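Local coordinates for uncharacterized protein C4B3.07 (Schizosaccharomyces pombe, PDB 3QTM) that is required for correct translation termination and directly inhibits Ofd1, probably thereby stabilising the transcription factor fragment Sre1N that activates hypoxic genes, at residues Ser99-Ala104 with Leu130-Val135; Ala71-Ala76 with Ile105-Leu110; Gly47-Ala52 with Ser75-Val80; Asp36-Ser41 with Ser81-Ile86; Arg186-Leu191 with Ala216-Ser221. All coordinates share one frame; numbering follows the deposited sequence.

Interaction 1: residues Ser99-Ala104 with Leu130-Val135; sequences SYIDAA and LEKVRV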
# COMPACT_ATOMS: atom_id res chain seq x y z
N SER A 99 -19.78 3.40 7.48
CA SER A 99 -20.28 4.77 7.44
C SER A 99 -19.15 5.79 7.64
O SER A 99 -19.19 6.88 7.06
CB SER A 99 -21.40 4.96 8.47
OG SER A 99 -22.13 6.13 8.16
N TYR A 100 -18.14 5.42 8.41
CA TYR A 100 -16.97 6.28 8.58
C TYR A 100 -16.09 6.35 7.30
O TYR A 100 -15.50 7.38 7.01
CB TYR A 100 -16.17 5.89 9.83
CG TYR A 100 -16.71 6.60 11.06
CD1 TYR A 100 -17.67 6.00 11.87
CD2 TYR A 100 -16.29 7.89 11.37
CE1 TYR A 100 -18.19 6.67 12.97
CE2 TYR A 100 -16.81 8.57 12.47
CZ TYR A 100 -17.75 7.95 13.27
OH TYR A 100 -18.25 8.63 14.35
N ILE A 101 -16.02 5.25 6.56
CA ILE A 101 -15.35 5.26 5.26
C ILE A 101 -16.13 6.18 4.31
O ILE A 101 -15.53 7.02 3.65
CB ILE A 101 -15.26 3.84 4.64
CG1 ILE A 101 -14.42 2.92 5.52
CG2 ILE A 101 -14.73 3.89 3.19
CD1 ILE A 101 -14.45 1.44 5.06
N ASP A 102 -17.46 6.02 4.25
CA ASP A 102 -18.31 6.90 3.44
C ASP A 102 -18.11 8.38 3.80
O ASP A 102 -18.01 9.24 2.92
CB ASP A 102 -19.79 6.57 3.61
CG ASP A 102 -20.15 5.17 3.09
OD1 ASP A 102 -19.38 4.61 2.28
OD2 ASP A 102 -21.22 4.65 3.49
N ALA A 103 -18.09 8.68 5.10
CA ALA A 103 -17.87 10.06 5.54
C ALA A 103 -16.50 10.58 5.11
O ALA A 103 -16.38 11.71 4.63
CB ALA A 103 -18.06 10.18 7.04
N ALA A 104 -15.46 9.75 5.26
CA ALA A 104 -14.11 10.11 4.81
C ALA A 104 -14.10 10.49 3.33
O ALA A 104 -13.45 11.47 2.94
CB ALA A 104 -13.13 8.95 5.06
N LEU A 130 -10.08 3.13 -1.59
CA LEU A 130 -9.56 1.77 -1.48
C LEU A 130 -10.13 1.05 -0.26
O LEU A 130 -10.40 -0.15 -0.33
CB LEU A 130 -8.02 1.73 -1.47
CG LEU A 130 -7.33 2.05 -2.80
CD1 LEU A 130 -5.82 2.07 -2.63
CD2 LEU A 130 -7.74 1.06 -3.90
N GLU A 131 -10.33 1.77 0.85
CA GLU A 131 -10.92 1.11 2.03
C GLU A 131 -12.37 0.73 1.72
O GLU A 131 -12.86 -0.29 2.20
CB GLU A 131 -10.86 1.96 3.30
CG GLU A 131 -9.45 2.16 3.81
CD GLU A 131 -8.77 0.85 4.21
OE1 GLU A 131 -9.48 -0.16 4.45
OE2 GLU A 131 -7.52 0.83 4.28
N LYS A 132 -13.04 1.56 0.93
CA LYS A 132 -14.39 1.24 0.47
C LYS A 132 -14.39 -0.09 -0.32
O LYS A 132 -15.24 -0.95 -0.10
CB LYS A 132 -14.94 2.39 -0.38
CG LYS A 132 -16.36 2.17 -0.90
CD LYS A 132 -17.39 2.20 0.22
CE LYS A 132 -18.83 2.21 -0.33
NZ LYS A 132 -19.86 2.01 0.74
N VAL A 133 -13.42 -0.25 -1.22
CA VAL A 133 -13.30 -1.47 -2.03
C VAL A 133 -13.21 -2.71 -1.14
O VAL A 133 -13.90 -3.71 -1.35
CB VAL A 133 -12.06 -1.41 -2.94
CG1 VAL A 133 -11.70 -2.81 -3.43
CG2 VAL A 133 -12.26 -0.43 -4.11
N ARG A 134 -12.34 -2.64 -0.14
CA ARG A 134 -12.17 -3.74 0.79
C ARG A 134 -13.47 -4.10 1.50
O ARG A 134 -13.83 -5.28 1.62
CB ARG A 134 -11.08 -3.43 1.82
CG ARG A 134 -10.89 -4.54 2.85
CD ARG A 134 -9.85 -4.16 3.89
NE ARG A 134 -10.24 -2.94 4.58
CZ ARG A 134 -11.13 -2.88 5.57
NH1 ARG A 134 -11.73 -3.99 5.99
NH2 ARG A 134 -11.42 -1.72 6.14
N VAL A 135 -14.20 -3.10 1.97
CA VAL A 135 -15.45 -3.39 2.66
C VAL A 135 -16.52 -3.95 1.69
O VAL A 135 -17.29 -4.84 2.06
CB VAL A 135 -15.98 -2.16 3.45
CG1 VAL A 135 -17.42 -2.38 3.85
CG2 VAL A 135 -15.11 -1.93 4.70
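I101 and D102, neighbours on helix 97-110, meet helix 119-142 in two different ways: one by branched apolar contact, the other by charge. The short axes run nearly antiparallel, 152° between their N-to-C directions, and come within 9.7 Å. I101 stands at the middle of the approach, its CA nearest that of K132, and it splits its two branches over the facing turn. CG2, anti to the backbone N, lies against the backbone of K132, 3.7 Å from K132 N, and also touches K132 CB. CG1 is anti to the carbonyl carbon (chi1 -62°), and CD1 beyond it touches E131 and V135. There I101 CD1 meets V135 CG2 at 3.5 Å, tight for two methyl groups, the side chains crossing obliquely, and E131 CB lies 4.0 Å from I101 CD1. K132 leaves its helix with CG anti to the backbone N, then bends at chi2 (68°), and its side chain crosses that of D102. K132 NZ donates to the syn lone pair of D102 OD1, at 3.1 Å, and the same NZ forms a salt bridge with E98, one turn before D102. An alanine in place of D102 would probably cost the K132 ammonium one of these two carboxylate partners, leaving E98, and let its end shift. On the facing turn R134 grips E131 OE1 side-on with NE and NH2, and NH2 also pairs with E97. One lysine charge, paired with two carboxylates of helix 97-110, therefore probably stays ionised beside the isoleucine packing.

Interaction 2: residues Ala71-Ala76 with Ile105-Leu110; sequences AAYSSA and IERAQL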
# COMPACT_ATOMS: atom_id res chain seq x y z
N ALA A 71 -8.58 17.34 3.74
CA ALA A 71 -7.73 16.15 3.73
C ALA A 71 -7.49 15.63 5.14
O ALA A 71 -7.57 14.44 5.37
CB ALA A 71 -6.41 16.45 3.04
N ALA A 72 -7.19 16.53 6.09
CA ALA A 72 -6.95 16.11 7.47
C ALA A 72 -8.22 15.57 8.10
O ALA A 72 -8.20 14.58 8.82
CB ALA A 72 -6.42 17.27 8.29
N TYR A 73 -9.33 16.25 7.84
CA TYR A 73 -10.61 15.85 8.39
C TYR A 73 -11.01 14.47 7.82
O TYR A 73 -11.44 13.57 8.54
CB TYR A 73 -11.64 16.93 8.03
CG TYR A 73 -12.92 16.89 8.80
CD1 TYR A 73 -13.79 17.96 8.77
CD2 TYR A 73 -13.26 15.78 9.58
CE1 TYR A 73 -14.99 17.93 9.48
CE2 TYR A 73 -14.45 15.74 10.30
CZ TYR A 73 -15.32 16.83 10.23
OH TYR A 73 -16.52 16.81 10.93
N SER A 74 -10.86 14.31 6.51
CA SER A 74 -11.13 13.02 5.87
C SER A 74 -10.27 11.92 6.48
O SER A 74 -10.77 10.84 6.76
CB SER A 74 -10.88 13.10 4.37
OG SER A 74 -11.04 11.83 3.77
N SER A 75 -8.98 12.20 6.69
CA SER A 75 -8.07 11.22 7.27
C SER A 75 -8.46 10.78 8.68
O SER A 75 -8.34 9.61 9.02
CB SER A 75 -6.64 11.75 7.30
OG SER A 75 -6.14 11.88 5.99
N ALA A 76 -8.93 11.72 9.49
CA ALA A 76 -9.39 11.38 10.83
C ALA A 76 -10.61 10.45 10.75
O ALA A 76 -10.68 9.44 11.46
CB ALA A 76 -9.72 12.64 11.62
N ILE A 105 -14.78 9.68 2.51
CA ILE A 105 -14.94 9.96 1.09
C ILE A 105 -15.67 11.29 0.85
O ILE A 105 -15.21 12.13 0.10
CB ILE A 105 -15.74 8.83 0.38
CG1 ILE A 105 -14.93 7.52 0.35
CG2 ILE A 105 -16.19 9.29 -1.02
CD1 ILE A 105 -15.69 6.29 -0.22
N GLU A 106 -16.83 11.47 1.48
CA GLU A 106 -17.62 12.67 1.25
C GLU A 106 -16.87 13.93 1.73
O GLU A 106 -16.87 14.97 1.04
CB GLU A 106 -18.97 12.56 1.96
CG GLU A 106 -19.80 11.36 1.53
CD GLU A 106 -20.54 11.61 0.23
OE1 GLU A 106 -20.58 12.78 -0.22
OE2 GLU A 106 -21.08 10.65 -0.34
N ARG A 107 -16.23 13.83 2.89
CA ARG A 107 -15.44 14.95 3.43
C ARG A 107 -14.33 15.33 2.45
O ARG A 107 -14.12 16.50 2.17
CB ARG A 107 -14.87 14.61 4.81
CG ARG A 107 -13.84 15.62 5.33
CD ARG A 107 -14.30 17.07 5.18
NE ARG A 107 -15.58 17.31 5.83
CZ ARG A 107 -16.24 18.47 5.82
NH1 ARG A 107 -15.74 19.53 5.20
NH2 ARG A 107 -17.41 18.56 6.44
N ALA A 108 -13.63 14.33 1.94
CA ALA A 108 -12.54 14.59 1.00
C ALA A 108 -13.07 15.16 -0.33
O ALA A 108 -12.46 16.05 -0.92
CB ALA A 108 -11.69 13.33 0.79
N GLN A 109 -14.21 14.65 -0.80
CA GLN A 109 -14.78 15.18 -2.04
C GLN A 109 -15.19 16.65 -1.89
O GLN A 109 -15.09 17.43 -2.83
CB GLN A 109 -15.94 14.30 -2.53
CG GLN A 109 -15.49 12.96 -3.08
CD GLN A 109 -16.64 12.00 -3.36
OE1 GLN A 109 -17.77 12.21 -2.93
NE2 GLN A 109 -16.35 10.92 -4.08
N LEU A 110 -15.64 17.03 -0.69
CA LEU A 110 -15.93 18.43 -0.42
C LEU A 110 -14.72 19.32 -0.64
O LEU A 110 -14.86 20.50 -0.96
CB LEU A 110 -16.46 18.60 1.00
CG LEU A 110 -17.91 18.17 1.21
CD1 LEU A 110 -18.25 18.15 2.71
CD2 LEU A 110 -18.83 19.10 0.44
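Helices 67-82 and 97-110 pack antiparallel in the all-helical, tetratricopeptide-repeat-like body of the protein, and Y73 and S74 of one meet R107 and A108 of the other. The short axes come within 8.1 Å, and their N-to-C directions are 175° apart. Small residues permit this closeness: S74 and A108 are the nearest pair, CA atoms 5.3 Å apart, and S74 OG rests 3.4 Å from A108 CB. The hydroxyl is not left to this apolar methyl, since S74 OG also hydrogen-bonds the carbonyl of A104, one turn before A108. R107 passes beside the serine. Its CG sits 3.5 Å from S74 N and next to Y73 CB, and the chain then bends at chi2 (47°), which sets CD beside the Y73 ring, and again at chi3. Antiparallel packing of neighbouring helices is the basis of TPR-type helical folds. Beside the near point of this pair the phenol ring and the guanidinium lie almost parallel, their planes 8° apart. Y73 CD1 stands over one face of the guanidinium, displaced toward its rim and 3.5 Å from R107 NE. L110 CD1 covers the opposite face over the centre, so the flat group is sandwiched between an aromatic and an aliphatic neighbour. R107 NH1 hydrogen-bonds H70 ND1, a second hold on the rotation of the group. A52 of helix 38-58 lies against the other side of the Y73 ring, and L56 also touches the side chain.

Interaction 3: residues Gly47-Ala52 with Ser75-Val80; sequences GTIHEA and SALLAV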
# COMPACT_ATOMS: atom_id res chain seq x y z
N GLY A 47 -10.37 13.75 18.62
CA GLY A 47 -9.98 15.11 18.94
C GLY A 47 -9.78 15.90 17.65
O GLY A 47 -10.22 17.04 17.54
N THR A 48 -9.15 15.26 16.66
CA THR A 48 -8.98 15.87 15.34
C THR A 48 -10.31 16.26 14.73
O THR A 48 -10.48 17.37 14.21
CB THR A 48 -8.28 14.90 14.38
OG1 THR A 48 -7.09 14.42 15.00
CG2 THR A 48 -7.94 15.58 13.04
N ILE A 49 -11.27 15.35 14.81
CA ILE A 49 -12.59 15.59 14.26
C ILE A 49 -13.26 16.78 14.96
O ILE A 49 -13.79 17.68 14.31
CB ILE A 49 -13.47 14.32 14.35
CG1 ILE A 49 -12.95 13.29 13.34
CG2 ILE A 49 -14.96 14.65 14.15
CD1 ILE A 49 -13.37 11.82 13.61
N HIS A 50 -13.20 16.80 16.29
CA HIS A 50 -13.76 17.93 17.05
C HIS A 50 -13.09 19.25 16.68
O HIS A 50 -13.76 20.28 16.53
CB HIS A 50 -13.62 17.70 18.55
CG HIS A 50 -14.42 16.54 19.06
ND1 HIS A 50 -13.94 15.64 19.98
CD2 HIS A 50 -15.68 16.14 18.77
CE1 HIS A 50 -14.87 14.74 20.25
NE2 HIS A 50 -15.93 15.01 19.52
N GLU A 51 -11.77 19.24 16.56
CA GLU A 51 -11.07 20.47 16.24
C GLU A 51 -11.48 20.94 14.84
O GLU A 51 -11.67 22.12 14.61
CB GLU A 51 -9.56 20.30 16.36
CG GLU A 51 -8.77 21.56 16.07
CD GLU A 51 -9.18 22.76 16.94
OE1 GLU A 51 -9.64 22.56 18.09
OE2 GLU A 51 -9.03 23.91 16.45
N ALA A 52 -11.66 19.99 13.92
CA ALA A 52 -12.08 20.32 12.56
C ALA A 52 -13.44 20.98 12.58
O ALA A 52 -13.68 21.98 11.89
CB ALA A 52 -12.10 19.06 11.67
N SER A 75 -8.98 12.20 6.69
CA SER A 75 -8.07 11.22 7.27
C SER A 75 -8.46 10.78 8.68
O SER A 75 -8.34 9.61 9.02
CB SER A 75 -6.64 11.75 7.30
OG SER A 75 -6.14 11.88 5.99
N ALA A 76 -8.93 11.72 9.49
CA ALA A 76 -9.39 11.38 10.83
C ALA A 76 -10.61 10.45 10.75
O ALA A 76 -10.68 9.44 11.46
CB ALA A 76 -9.72 12.64 11.62
N LEU A 77 -11.57 10.78 9.88
CA LEU A 77 -12.74 9.93 9.67
C LEU A 77 -12.34 8.51 9.25
O LEU A 77 -12.88 7.52 9.75
CB LEU A 77 -13.71 10.57 8.65
CG LEU A 77 -14.41 11.85 9.14
CD1 LEU A 77 -14.98 12.67 7.98
CD2 LEU A 77 -15.52 11.54 10.17
N LEU A 78 -11.38 8.41 8.34
CA LEU A 78 -10.98 7.11 7.87
C LEU A 78 -10.37 6.32 9.01
O LEU A 78 -10.52 5.09 9.09
CB LEU A 78 -9.95 7.24 6.74
CG LEU A 78 -9.74 5.94 5.94
CD1 LEU A 78 -11.08 5.46 5.44
CD2 LEU A 78 -8.73 6.14 4.79
N ALA A 79 -9.67 7.02 9.90
CA ALA A 79 -8.93 6.37 10.95
C ALA A 79 -9.90 5.80 11.96
O ALA A 79 -9.61 4.78 12.59
CB ALA A 79 -7.94 7.34 11.63
N VAL A 80 -11.06 6.44 12.11
CA VAL A 80 -12.09 5.94 13.00
C VAL A 80 -12.54 4.59 12.46
O VAL A 80 -12.68 3.63 13.21
CB VAL A 80 -13.31 6.89 13.14
CG1 VAL A 80 -14.46 6.22 13.91
CG2 VAL A 80 -12.89 8.19 13.84
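A76 offers a single methyl to helix 38-58, and the side chains of T48 and I49 close on it. The A76 CB bump fits between T48 CG2 and I49 CG1, 3.7 Å from each. T48 turns its methyl, anti to the backbone N, toward this small knob, while OG1 bonds back to the carbonyl of L44. I49 reaches further. CG1 is anti to the carbonyl carbon (chi1 -71°), the chain is extended beyond it, and CD1 enters the hollow beside A76, with L77 and V80 as its walls. There I49 CD1 lies 3.7 Å from V80 CG2 and more loosely, at 4.1 Å, from L77 CD2; the isoleucine crosses both side chains at about a right angle. The contact is apolar packing, with no hydrogen bond across it. The short axes approach to 9.3 Å with a signed crossing angle of -146°, and I49 and A76 have the nearest CA atoms. L77 also touches Y100, A104 and R107 of helix 97-110, and T48 leans on L22 and L25 of helix 15-34. Helix 67-82 is thus packed between helix 38-58 and helix 97-110, the layering of antiparallel helices seen in helical-repeat proteins of the TPR clan.

Interaction 4: residues Asp36-Ser41 with Ser81-Ile86; sequences DDIDAS and SELFEI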
# COMPACT_ATOMS: atom_id res chain seq x y z
N ASP A 36 1.45 0.84 19.26
CA ASP A 36 0.42 -0.06 19.75
C ASP A 36 -0.38 0.52 20.92
O ASP A 36 -0.88 -0.22 21.77
CB ASP A 36 1.03 -1.41 20.15
CG ASP A 36 1.86 -2.02 19.03
OD1 ASP A 36 1.34 -2.13 17.89
OD2 ASP A 36 3.03 -2.40 19.28
N ASP A 37 -0.50 1.84 20.96
CA ASP A 37 -1.38 2.49 21.92
C ASP A 37 -2.63 2.94 21.19
O ASP A 37 -2.75 4.10 20.80
CB ASP A 37 -0.69 3.70 22.57
CG ASP A 37 -1.46 4.22 23.78
OD1 ASP A 37 -0.86 4.99 24.56
OD2 ASP A 37 -2.65 3.84 23.96
N ILE A 38 -3.55 2.01 21.01
CA ILE A 38 -4.72 2.22 20.16
C ILE A 38 -5.74 3.14 20.81
O ILE A 38 -6.40 3.92 20.13
CB ILE A 38 -5.38 0.88 19.81
CG1 ILE A 38 -4.44 0.05 18.93
CG2 ILE A 38 -6.69 1.09 19.11
CD1 ILE A 38 -5.08 -1.20 18.38
N ASP A 39 -5.89 3.05 22.13
CA ASP A 39 -6.85 3.91 22.80
C ASP A 39 -6.42 5.37 22.75
O ASP A 39 -7.26 6.25 22.58
CB ASP A 39 -7.13 3.45 24.23
CG ASP A 39 -8.42 2.66 24.33
OD1 ASP A 39 -8.35 1.48 24.74
OD2 ASP A 39 -9.49 3.22 23.97
N ALA A 40 -5.13 5.61 22.90
CA ALA A 40 -4.60 6.97 22.74
C ALA A 40 -4.84 7.46 21.32
O ALA A 40 -5.26 8.59 21.12
CB ALA A 40 -3.12 7.00 23.06
N SER A 41 -4.56 6.60 20.34
CA SER A 41 -4.75 6.96 18.93
C SER A 41 -6.19 7.38 18.70
O SER A 41 -6.46 8.40 18.06
CB SER A 41 -4.35 5.81 18.00
OG SER A 41 -4.33 6.22 16.63
N SER A 81 -12.70 4.51 11.13
CA SER A 81 -13.06 3.24 10.50
C SER A 81 -11.98 2.17 10.72
O SER A 81 -12.30 1.03 10.99
CB SER A 81 -13.39 3.41 9.00
OG SER A 81 -12.23 3.64 8.22
N GLU A 82 -10.71 2.55 10.61
CA GLU A 82 -9.61 1.59 10.78
C GLU A 82 -9.58 1.02 12.20
O GLU A 82 -9.28 -0.14 12.42
CB GLU A 82 -8.27 2.28 10.49
CG GLU A 82 -7.05 1.37 10.70
CD GLU A 82 -5.74 2.10 10.43
OE1 GLU A 82 -5.77 3.33 10.22
OE2 GLU A 82 -4.67 1.45 10.42
N LEU A 83 -9.91 1.86 13.17
CA LEU A 83 -9.81 1.49 14.56
C LEU A 83 -11.19 1.31 15.15
O LEU A 83 -11.37 1.42 16.37
CB LEU A 83 -9.08 2.60 15.31
CG LEU A 83 -7.73 2.94 14.68
CD1 LEU A 83 -7.04 4.11 15.38
CD2 LEU A 83 -6.85 1.70 14.67
N PHE A 84 -12.16 1.04 14.29
CA PHE A 84 -13.57 1.04 14.69
C PHE A 84 -13.90 0.07 15.83
O PHE A 84 -14.83 0.30 16.61
CB PHE A 84 -14.48 0.75 13.50
CG PHE A 84 -15.93 1.07 13.76
CD1 PHE A 84 -16.35 2.39 13.88
CD2 PHE A 84 -16.86 0.07 13.92
CE1 PHE A 84 -17.67 2.70 14.12
CE2 PHE A 84 -18.19 0.37 14.18
CZ PHE A 84 -18.60 1.69 14.28
N GLU A 85 -13.15 -1.02 15.92
CA GLU A 85 -13.42 -2.04 16.91
C GLU A 85 -13.32 -1.46 18.32
O GLU A 85 -14.08 -1.82 19.21
CB GLU A 85 -12.45 -3.21 16.72
CG GLU A 85 -12.52 -4.26 17.82
CD GLU A 85 -11.36 -5.25 17.75
OE1 GLU A 85 -10.19 -4.81 17.69
OE2 GLU A 85 -11.63 -6.48 17.76
N ILE A 86 -12.37 -0.55 18.52
CA ILE A 86 -12.21 0.15 19.79
C ILE A 86 -13.01 1.44 19.82
O ILE A 86 -13.65 1.76 20.83
CB ILE A 86 -10.72 0.47 20.07
CG1 ILE A 86 -9.92 -0.82 20.19
CG2 ILE A 86 -10.58 1.29 21.36
CD1 ILE A 86 -10.51 -1.78 21.20
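D39 and I86 make an unlike pair: a carboxylate oxygen is set against a methyl group, D39 OD2 lying 3.4 Å from I86 CG2. The two side chains cross at about a right angle. The acid is not spent on that methyl, because the same OD2 forms a salt bridge with R90, just beyond helix 84-87. I38, the first residue of helix 38-58, meets I86 more conventionally. Its CG2, anti to the backbone N, approaches I86 CG1 to 3.9 Å, again with the chains near a right angle, and stands at 4.5 Å from L83 CD2. L83 sends its other methyl to S41: L83 CD1 is 3.7 Å from S41 OG, whose polar need is met by the carbonyl of S29 in helix 15-34. The backbone of L83 has left helical torsions after helix 67-82, and the residue occupies the N-cap position of helix 84-87. L33 of helix 15-34 touches the side chains of both S41 and L83. The facing segment also turns a corner. D36, with positive phi, closes a Schellman motif at the end of helix 15-34, and D37 takes the N-cap of the next helix, D37 OD2 accepting from A40 N at 3.2 Å from above the carboxylate plane. The contact thus joins two helix junctions at the surface, a Schellman turn leading into an N-capped helix on one side and a one-residue break between helices on the other.

Interaction 5: residues Arg186-Leu191 with Ala216-Ser221; sequences RPLYIL and ALWLKS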
# COMPACT_ATOMS: atom_id res chain seq x y z
N ARG A 186 -0.59 1.83 3.15
CA ARG A 186 -1.06 0.46 3.39
C ARG A 186 -2.27 0.06 2.53
O ARG A 186 -2.36 -1.08 2.10
CB ARG A 186 -1.31 0.19 4.87
CG ARG A 186 -0.10 -0.36 5.60
CD ARG A 186 -0.44 -0.89 7.01
NE ARG A 186 -0.80 0.19 7.93
CZ ARG A 186 -2.02 0.37 8.44
NH1 ARG A 186 -3.01 -0.47 8.12
NH2 ARG A 186 -2.26 1.38 9.28
N PRO A 187 -3.22 0.99 2.30
CA PRO A 187 -4.34 0.63 1.43
C PRO A 187 -3.91 0.24 0.01
O PRO A 187 -4.71 -0.36 -0.69
CB PRO A 187 -5.18 1.92 1.38
CG PRO A 187 -4.86 2.60 2.68
CD PRO A 187 -3.39 2.33 2.89
N LEU A 188 -2.68 0.56 -0.40
CA LEU A 188 -2.22 0.12 -1.71
C LEU A 188 -2.22 -1.41 -1.79
O LEU A 188 -2.35 -1.97 -2.88
CB LEU A 188 -0.83 0.66 -2.06
CG LEU A 188 -0.73 2.17 -2.29
CD1 LEU A 188 0.64 2.51 -2.85
CD2 LEU A 188 -1.82 2.65 -3.25
N TYR A 189 -2.08 -2.09 -0.65
CA TYR A 189 -2.16 -3.55 -0.65
C TYR A 189 -3.52 -4.00 -1.18
O TYR A 189 -3.61 -5.02 -1.87
CB TYR A 189 -1.97 -4.15 0.76
CG TYR A 189 -0.67 -3.80 1.46
CD1 TYR A 189 0.57 -3.95 0.83
CD2 TYR A 189 -0.68 -3.35 2.79
CE1 TYR A 189 1.76 -3.63 1.50
CE2 TYR A 189 0.49 -3.03 3.45
CZ TYR A 189 1.71 -3.18 2.81
OH TYR A 189 2.87 -2.85 3.50
N ILE A 190 -4.57 -3.25 -0.87
CA ILE A 190 -5.91 -3.60 -1.34
C ILE A 190 -5.93 -3.57 -2.85
O ILE A 190 -6.49 -4.46 -3.48
CB ILE A 190 -6.97 -2.61 -0.81
CG1 ILE A 190 -7.00 -2.66 0.73
CG2 ILE A 190 -8.34 -2.91 -1.42
CD1 ILE A 190 -7.68 -1.48 1.37
N LEU A 191 -5.32 -2.55 -3.42
CA LEU A 191 -5.30 -2.41 -4.88
C LEU A 191 -4.50 -3.54 -5.53
O LEU A 191 -4.91 -4.09 -6.54
CB LEU A 191 -4.76 -1.04 -5.30
CG LEU A 191 -4.70 -0.74 -6.80
CD1 LEU A 191 -6.06 -0.86 -7.45
CD2 LEU A 191 -4.11 0.66 -7.06
N ALA A 216 5.86 3.43 -7.91
CA ALA A 216 6.41 4.77 -7.79
C ALA A 216 6.05 5.39 -6.44
O ALA A 216 6.85 6.10 -5.84
CB ALA A 216 5.93 5.66 -8.95
N LEU A 217 4.83 5.12 -5.97
CA LEU A 217 4.37 5.67 -4.70
C LEU A 217 5.15 5.13 -3.49
O LEU A 217 5.60 5.89 -2.63
CB LEU A 217 2.85 5.47 -4.53
CG LEU A 217 1.97 6.33 -5.46
CD1 LEU A 217 0.51 6.02 -5.30
CD2 LEU A 217 2.21 7.83 -5.26
N TRP A 218 5.31 3.82 -3.42
CA TRP A 218 6.06 3.24 -2.32
C TRP A 218 7.46 3.84 -2.30
O TRP A 218 7.95 4.25 -1.25
CB TRP A 218 6.14 1.71 -2.42
CG TRP A 218 4.88 1.00 -2.00
CD1 TRP A 218 4.01 0.32 -2.81
CD2 TRP A 218 4.36 0.88 -0.67
NE1 TRP A 218 2.99 -0.21 -2.07
CE2 TRP A 218 3.17 0.12 -0.75
CE3 TRP A 218 4.78 1.33 0.59
CZ2 TRP A 218 2.41 -0.20 0.37
CZ3 TRP A 218 4.01 1.02 1.71
CH2 TRP A 218 2.84 0.26 1.59
N LEU A 219 8.08 3.91 -3.47
CA LEU A 219 9.43 4.45 -3.56
C LEU A 219 9.47 5.90 -3.13
O LEU A 219 10.36 6.30 -2.40
CB LEU A 219 9.98 4.31 -4.99
CG LEU A 219 10.31 2.88 -5.44
CD1 LEU A 219 10.62 2.81 -6.94
CD2 LEU A 219 11.48 2.34 -4.62
N LYS A 220 8.49 6.69 -3.56
CA LYS A 220 8.50 8.10 -3.19
C LYS A 220 8.36 8.32 -1.68
O LYS A 220 8.88 9.29 -1.14
CB LYS A 220 7.42 8.89 -3.95
CG LYS A 220 7.55 10.41 -3.73
CD LYS A 220 6.56 11.22 -4.57
CE LYS A 220 6.52 10.70 -6.00
NZ LYS A 220 6.37 11.80 -6.99
N SER A 221 7.67 7.41 -1.00
CA SER A 221 7.43 7.58 0.43
C SER A 221 8.72 7.51 1.25
O SER A 221 8.72 7.80 2.44
CB SER A 221 6.41 6.56 0.95
OG SER A 221 6.98 5.28 1.10
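L188 and Y189 of helix 188-197 both come to the indole of W218, one by CH-pi contact and the other ring to ring. L188 CD1 stands over one face of the indole, 4.0 Å from the centroid of its five-membered ring and 26° off the normal, offset toward the rim. The indole nitrogen is its closest ring atom, L188 CD1 to W218 NE1 being 3.7 Å. Y189 forms the aromatic pair: its ring and the six-membered ring of W218 are inclined by 30° but slid apart, with centroids 5.3 Å from each other, hence little overlap. Y189 OH lies 3.6 Å from W218 CH2, and Y189 CE1 lies against W218 CZ2. Purely aliphatic contact adds L188 CD1 against L217 CB at 4.1 Å. An alanine in place of W218 would probably open a gap under L188 CD1 and leave the Y189 ring without its aromatic neighbour. Within the second segment S221 OG bonds the carbonyl of W218 at 2.7 Å. W218 also rests on A238 and V239 of helix 229-254, while L188 and L217 share L166 of helix 151-170, placing the contact between those two helices near the centre of the molecule.

Interactions 1 to 4 lie in the N-terminal Nro1 family region; interaction 5 joins it to the C-terminal one. Helix 67-82 serves interactions 2, 3 and 4, helix 38-58 serves 3 and 4, and helix 97-110 serves 1 and 2, so neighbouring helices are packed in series. Along the sequence interaction 3 is nested inside the loop closed by interaction 4, interactions 1 and 2 cross, and interaction 5 comes last. Centres of interactions 2 and 3 are about 9 Å apart. The centres of interactions 4 and 5 are about 22 Å apart, yet an E82-R186 salt bridge joins them, tying the first helices to the centre of the molecule.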